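Local atomic coordinates of BT_2262 (uncharacterised lipoprotein) (Bacteroides thetaiotaomicron, PDB entry 5FQ8), a protein that is of unknown function but is a lipoprotein, probably cell-surface, that combines an Ig-like domain with a BT_2262-like C-terminal domain. Residues Lys96-Ala110 with Tyr200-Gln212. Sequence-based numbering, arbitrary orientation.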
loop_
_atom_site.group_PDB
_atom_site.type_symbol
_atom_site.label_atom_id
_atom_site.label_comp_id
_atom_site.label_asym_id
_atom_site.label_seq_id
_atom_site.Cartn_x
_atom_site.Cartn_y
_atom_site.Cartn_z
ATOM N N LYS G 96 -3.524 -22.671 -72.360
ATOM C CA LYS G 96 -4.942 -22.562 -72.048
ATOM C C LYS G 96 -5.164 -21.461 -71.019
ATOM O O LYS G 96 -4.355 -21.287 -70.104
ATOM C CB LYS G 96 -5.488 -23.889 -71.512
ATOM C CG LYS G 96 -6.191 -24.765 -72.545
ATOM C CD LYS G 96 -5.224 -25.442 -73.503
ATOM C CE LYS G 96 -5.973 -26.218 -74.570
ATOM N NZ LYS G 96 -5.046 -26.709 -75.608
ATOM N N SER G 97 -6.265 -20.725 -71.169
ATOM C CA SER G 97 -6.628 -19.655 -70.232
ATOM C C SER G 97 -7.524 -20.171 -69.100
ATOM O O SER G 97 -8.354 -21.051 -69.329
ATOM C CB SER G 97 -7.327 -18.532 -70.985
ATOM O OG SER G 97 -6.704 -18.332 -72.240
ATOM N N GLY G 98 -7.374 -19.630 -67.888
ATOM C CA GLY G 98 -6.478 -18.521 -67.626
ATOM C C GLY G 98 -5.901 -18.300 -66.236
ATOM O O GLY G 98 -4.817 -17.752 -66.122
ATOM N N ILE G 99 -6.594 -18.692 -65.171
ATOM C CA ILE G 99 -6.109 -18.368 -63.833
ATOM C C ILE G 99 -5.013 -19.358 -63.450
ATOM O O ILE G 99 -5.275 -20.536 -63.209
ATOM C CB ILE G 99 -7.237 -18.348 -62.798
ATOM C CG1 ILE G 99 -7.892 -16.969 -62.789
ATOM C CG2 ILE G 99 -6.702 -18.657 -61.401
ATOM C CD1 ILE G 99 -8.446 -16.569 -61.449
ATOM N N TYR G 100 -3.782 -18.876 -63.396
ATOM C CA TYR G 100 -2.633 -19.705 -63.085
ATOM C C TYR G 100 -2.179 -19.468 -61.658
ATOM O O TYR G 100 -2.358 -18.383 -61.104
ATOM C CB TYR G 100 -1.482 -19.416 -64.044
ATOM C CG TYR G 100 -1.686 -20.032 -65.397
ATOM C CD1 TYR G 100 -2.358 -19.347 -66.388
ATOM C CD2 TYR G 100 -1.222 -21.309 -65.678
ATOM C CE1 TYR G 100 -2.562 -19.903 -67.623
ATOM C CE2 TYR G 100 -1.420 -21.876 -66.912
ATOM C CZ TYR G 100 -2.092 -21.166 -67.884
ATOM O OH TYR G 100 -2.300 -21.715 -69.124
ATOM N N THR G 101 -1.585 -20.499 -61.068
ATOM C CA THR G 101 -1.038 -20.436 -59.722
ATOM C C THR G 101 0.470 -20.627 -59.793
ATOM O O THR G 101 0.949 -21.561 -60.441
ATOM C CB THR G 101 -1.673 -21.499 -58.819
ATOM O OG1 THR G 101 -3.092 -21.510 -59.015
ATOM C CG2 THR G 101 -1.381 -21.196 -57.359
ATOM N N VAL G 102 1.213 -19.732 -59.144
ATOM C CA VAL G 102 2.665 -19.863 -59.101
ATOM C C VAL G 102 3.017 -21.153 -58.376
ATOM O O VAL G 102 2.600 -21.374 -57.233
ATOM C CB VAL G 102 3.297 -18.642 -58.431
ATOM C CG1 VAL G 102 4.788 -18.816 -58.349
ATOM C CG2 VAL G 102 2.966 -17.396 -59.219
ATOM N N ALA G 103 3.790 -22.010 -59.041
ATOM C CA ALA G 103 3.998 -23.382 -58.586
ATOM C C ALA G 103 4.986 -23.496 -57.430
ATOM O O ALA G 103 5.094 -22.588 -56.599
ATOM C CB ALA G 103 4.473 -24.254 -59.748
ATOM N N GLU G 104 5.715 -24.615 -57.376
ATOM C CA GLU G 104 6.539 -24.926 -56.215
ATOM C C GLU G 104 7.873 -24.193 -56.248
ATOM O O GLU G 104 8.276 -23.581 -55.253
ATOM C CB GLU G 104 6.763 -26.432 -56.126
ATOM C CG GLU G 104 6.003 -27.101 -55.001
ATOM C CD GLU G 104 6.565 -26.761 -53.637
ATOM O OE1 GLU G 104 7.771 -26.452 -53.547
ATOM O OE2 GLU G 104 5.801 -26.800 -52.650
ATOM N N GLY G 105 8.563 -24.223 -57.382
ATOM C CA GLY G 105 9.918 -23.711 -57.422
ATOM C C GLY G 105 10.085 -22.332 -58.023
ATOM O O GLY G 105 10.624 -22.195 -59.122
ATOM N N SER G 106 9.646 -21.299 -57.314
ATOM C CA SER G 106 9.835 -19.924 -57.752
ATOM C C SER G 106 10.578 -19.149 -56.677
ATOM O O SER G 106 10.203 -19.190 -55.498
ATOM C CB SER G 106 8.502 -19.258 -58.075
ATOM O OG SER G 106 7.791 -20.031 -59.028
ATOM N N LYS G 107 11.616 -18.432 -57.094
ATOM C CA LYS G 107 12.588 -17.875 -56.171
ATOM C C LYS G 107 13.184 -16.608 -56.765
ATOM O O LYS G 107 13.030 -16.316 -57.953
ATOM C CB LYS G 107 13.692 -18.892 -55.882
ATOM C CG LYS G 107 13.977 -19.138 -54.421
ATOM C CD LYS G 107 14.680 -20.471 -54.231
ATOM C CE LYS G 107 13.803 -21.619 -54.705
ATOM N NZ LYS G 107 12.411 -21.474 -54.194
ATOM N N ARG G 108 13.878 -15.858 -55.916
ATOM C CA ARG G 108 14.725 -14.773 -56.379
ATOM C C ARG G 108 15.930 -15.350 -57.118
ATOM O O ARG G 108 16.041 -16.559 -57.341
ATOM C CB ARG G 108 15.178 -13.921 -55.198
ATOM C CG ARG G 108 14.706 -12.478 -55.142
ATOM C CD ARG G 108 15.029 -11.935 -53.750
ATOM N NE ARG G 108 15.009 -10.482 -53.646
ATOM C CZ ARG G 108 16.084 -9.719 -53.800
ATOM N NH1 ARG G 108 17.250 -10.283 -54.077
ATOM N NH2 ARG G 108 15.994 -8.401 -53.685
ATOM N N THR G 109 16.854 -14.475 -57.498
ATOM C CA THR G 109 18.105 -14.924 -58.100
ATOM C C THR G 109 19.198 -13.882 -57.885
ATOM O O THR G 109 20.374 -14.225 -57.737
ATOM C CB THR G 109 17.910 -15.218 -59.591
ATOM O OG1 THR G 109 16.848 -16.164 -59.759
ATOM C CG2 THR G 109 19.180 -15.790 -60.201
ATOM N N ALA G 110 18.820 -12.611 -57.854
ATOM C CA ALA G 110 19.779 -11.555 -57.578
ATOM C C ALA G 110 19.107 -10.422 -56.822
ATOM O O ALA G 110 17.983 -10.045 -57.144
ATOM C CB ALA G 110 20.399 -11.049 -58.866
ATOM N N TYR G 200 15.040 -7.814 -63.778
ATOM C CA TYR G 200 14.419 -6.538 -63.460
ATOM C C TYR G 200 15.475 -5.535 -62.991
ATOM O O TYR G 200 16.672 -5.825 -62.965
ATOM C CB TYR G 200 13.321 -6.738 -62.411
ATOM C CG TYR G 200 12.336 -5.599 -62.312
ATOM C CD1 TYR G 200 11.732 -5.078 -63.448
ATOM C CD2 TYR G 200 12.011 -5.046 -61.083
ATOM C CE1 TYR G 200 10.839 -4.036 -63.363
ATOM C CE2 TYR G 200 11.120 -4.006 -60.987
ATOM C CZ TYR G 200 10.533 -3.508 -62.131
ATOM O OH TYR G 200 9.641 -2.468 -62.043
ATOM N N ALA G 201 14.991 -4.349 -62.615
ATOM C CA ALA G 201 15.743 -3.140 -62.286
ATOM C C ALA G 201 17.238 -3.319 -62.046
ATOM O O ALA G 201 17.725 -3.130 -60.928
ATOM C CB ALA G 201 15.124 -2.472 -61.057
ATOM N N GLY G 202 17.977 -3.669 -63.093
ATOM C CA GLY G 202 19.419 -3.575 -63.042
ATOM C C GLY G 202 20.122 -4.716 -62.341
ATOM O O GLY G 202 21.138 -5.205 -62.836
ATOM N N GLN G 203 19.610 -5.148 -61.187
ATOM C CA GLN G 203 20.281 -6.201 -60.436
ATOM C C GLN G 203 19.285 -7.149 -59.778
ATOM O O GLN G 203 19.549 -7.673 -58.690
ATOM C CB GLN G 203 21.228 -5.609 -59.384
ATOM C CG GLN G 203 20.555 -4.754 -58.318
ATOM C CD GLN G 203 20.632 -3.272 -58.614
ATOM O OE1 GLN G 203 20.372 -2.833 -59.734
ATOM N NE2 GLN G 203 20.998 -2.491 -57.607
ATOM N N LEU G 204 18.145 -7.388 -60.426
ATOM C CA LEU G 204 17.128 -8.312 -59.944
ATOM C C LEU G 204 16.791 -9.322 -61.032
ATOM O O LEU G 204 16.957 -9.048 -62.223
ATOM C CB LEU G 204 15.854 -7.569 -59.520
ATOM C CG LEU G 204 15.676 -7.273 -58.032
ATOM C CD1 LEU G 204 14.728 -6.122 -57.850
ATOM C CD2 LEU G 204 15.143 -8.486 -57.306
ATOM N N SER G 205 16.331 -10.499 -60.610
ATOM C CA SER G 205 15.786 -11.505 -61.515
ATOM C C SER G 205 15.172 -12.631 -60.697
ATOM O O SER G 205 15.609 -12.911 -59.577
ATOM C CB SER G 205 16.848 -12.071 -62.460
ATOM O OG SER G 205 17.481 -13.186 -61.873
ATOM N N PHE G 206 14.163 -13.275 -61.274
ATOM C CA PHE G 206 13.410 -14.325 -60.607
ATOM C C PHE G 206 13.351 -15.542 -61.514
ATOM O O PHE G 206 13.719 -15.480 -62.688
ATOM C CB PHE G 206 11.999 -13.851 -60.249
ATOM C CG PHE G 206 11.969 -12.511 -59.584
ATOM C CD1 PHE G 206 11.927 -11.350 -60.338
ATOM C CD2 PHE G 206 12.001 -12.408 -58.206
ATOM C CE1 PHE G 206 11.912 -10.117 -59.731
ATOM C CE2 PHE G 206 11.987 -11.178 -57.594
ATOM C CZ PHE G 206 11.944 -10.030 -58.360
ATOM N N ASP G 207 12.876 -16.663 -60.969
ATOM C CA ASP G 207 12.831 -17.922 -61.713
ATOM C C ASP G 207 11.484 -18.619 -61.502
ATOM O O ASP G 207 11.379 -19.713 -60.961
ATOM C CB ASP G 207 13.997 -18.820 -61.303
ATOM C CG ASP G 207 13.935 -19.232 -59.842
ATOM O OD1 ASP G 207 13.054 -18.731 -59.108
ATOM O OD2 ASP G 207 14.770 -20.065 -59.431
ATOM N N ILE G 208 10.413 -17.988 -61.959
ATOM C CA ILE G 208 9.091 -18.454 -61.568
ATOM C C ILE G 208 8.524 -19.422 -62.592
ATOM O O ILE G 208 9.066 -19.584 -63.692
ATOM C CB ILE G 208 8.138 -17.266 -61.343
ATOM C CG1 ILE G 208 7.538 -16.799 -62.660
ATOM C CG2 ILE G 208 8.874 -16.103 -60.694
ATOM C CD1 ILE G 208 6.615 -15.642 -62.473
ATOM N N ILE G 209 7.426 -20.071 -62.225
ATOM C CA ILE G 209 6.771 -21.052 -63.075
ATOM C C ILE G 209 5.332 -21.170 -62.597
ATOM O O ILE G 209 5.053 -21.068 -61.399
ATOM C CB ILE G 209 7.529 -22.400 -63.039
ATOM C CG1 ILE G 209 7.055 -23.324 -64.155
ATOM C CG2 ILE G 209 7.384 -23.062 -61.681
ATOM C CD1 ILE G 209 8.017 -24.456 -64.435
ATOM N N VAL G 210 4.410 -21.352 -63.542
ATOM C CA VAL G 210 2.986 -21.248 -63.246
ATOM C C VAL G 210 2.242 -22.491 -63.715
ATOM O O VAL G 210 2.625 -23.147 -64.687
ATOM C CB VAL G 210 2.369 -19.986 -63.882
ATOM C CG1 VAL G 210 3.178 -18.760 -63.500
ATOM C CG2 VAL G 210 2.290 -20.132 -65.390
ATOM N N LYS G 211 1.151 -22.794 -63.010
ATOM C CA LYS G 211 0.303 -23.946 -63.285
ATOM C C LYS G 211 -1.106 -23.636 -62.800
ATOM O O LYS G 211 -1.292 -22.870 -61.852
ATOM C CB LYS G 211 0.830 -25.211 -62.599
ATOM C CG LYS G 211 -0.135 -26.388 -62.615
ATOM C CD LYS G 211 0.320 -27.509 -61.712
ATOM C CE LYS G 211 1.495 -28.230 -62.323
ATOM N NZ LYS G 211 1.182 -28.605 -63.729
ATOM N N GLN G 212 -2.095 -24.231 -63.459
ATOM C CA GLN G 212 -3.483 -24.068 -63.054
ATOM C C GLN G 212 -3.839 -24.899 -61.830
ATOM O O GLN G 212 -2.969 -25.314 -61.063
ATOM C CB GLN G 212 -4.408 -24.423 -64.207
ATOM C CG GLN G 212 -4.892 -23.218 -64.959
ATOM C CD GLN G 212 -5.169 -23.514 -66.401
ATOM O OE1 GLN G 212 -4.623 -24.453 -66.965
ATOM N NE2 GLN G 212 -6.029 -22.715 -67.012
ATOM O OXT GLN G 212 -5.016 -25.157 -61.577
#
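A103 N donates an almost straight hydrogen bond to I209 O (2.8 Å), next to the reciprocal main-chain pair of T101 and K211, in which K211 N reaches T101 O at 2.9 Å. Beyond A103 the chain loops outward through E104 and G105, and a side chain takes over: S106 OG accepts from I209 N (3.2 Å), with a bent geometry. Serine suits this place because its short hydroxyl, lying beside its own backbone N (chi1 -55°), replaces a main-chain acceptor. Farther along, D207 N donates to K107 O at 3.0 Å. With CG between the backbone N and the carbonyl carbon (chi1 63°), the D207 carboxylate is turned toward the K107 backbone, where OD1 comes so close to K107 N that the details of that bond are doubtful.

The Y100 and V210 side chains cross at about a right angle, Y100 CD2 lying 3.7 Å from V210 CG2, while the extended Q212 side chain lays its amide over one face of the Y100 ring, the two planes 14° apart. A flat aromatic can serve both neighbours; an alanine here would probably leave the Q212 amide without its stacking surface and open a gap beside V210. The branched V210 and V102 share one face of the sheet, T101 and K211 the other. A103 CB meets I209 CG2 at 3.7 Å, and L204 CD2 lies 3.7 Å above the R108 guanidinium plane, toward its rim.

Strands 98-102 and 106-110 thus pair successively, antiparallel, along one edge of the broken strand 204-211, whose other edge is taken by strand 193-200, within the antiparallel sheet of the C-terminal domain.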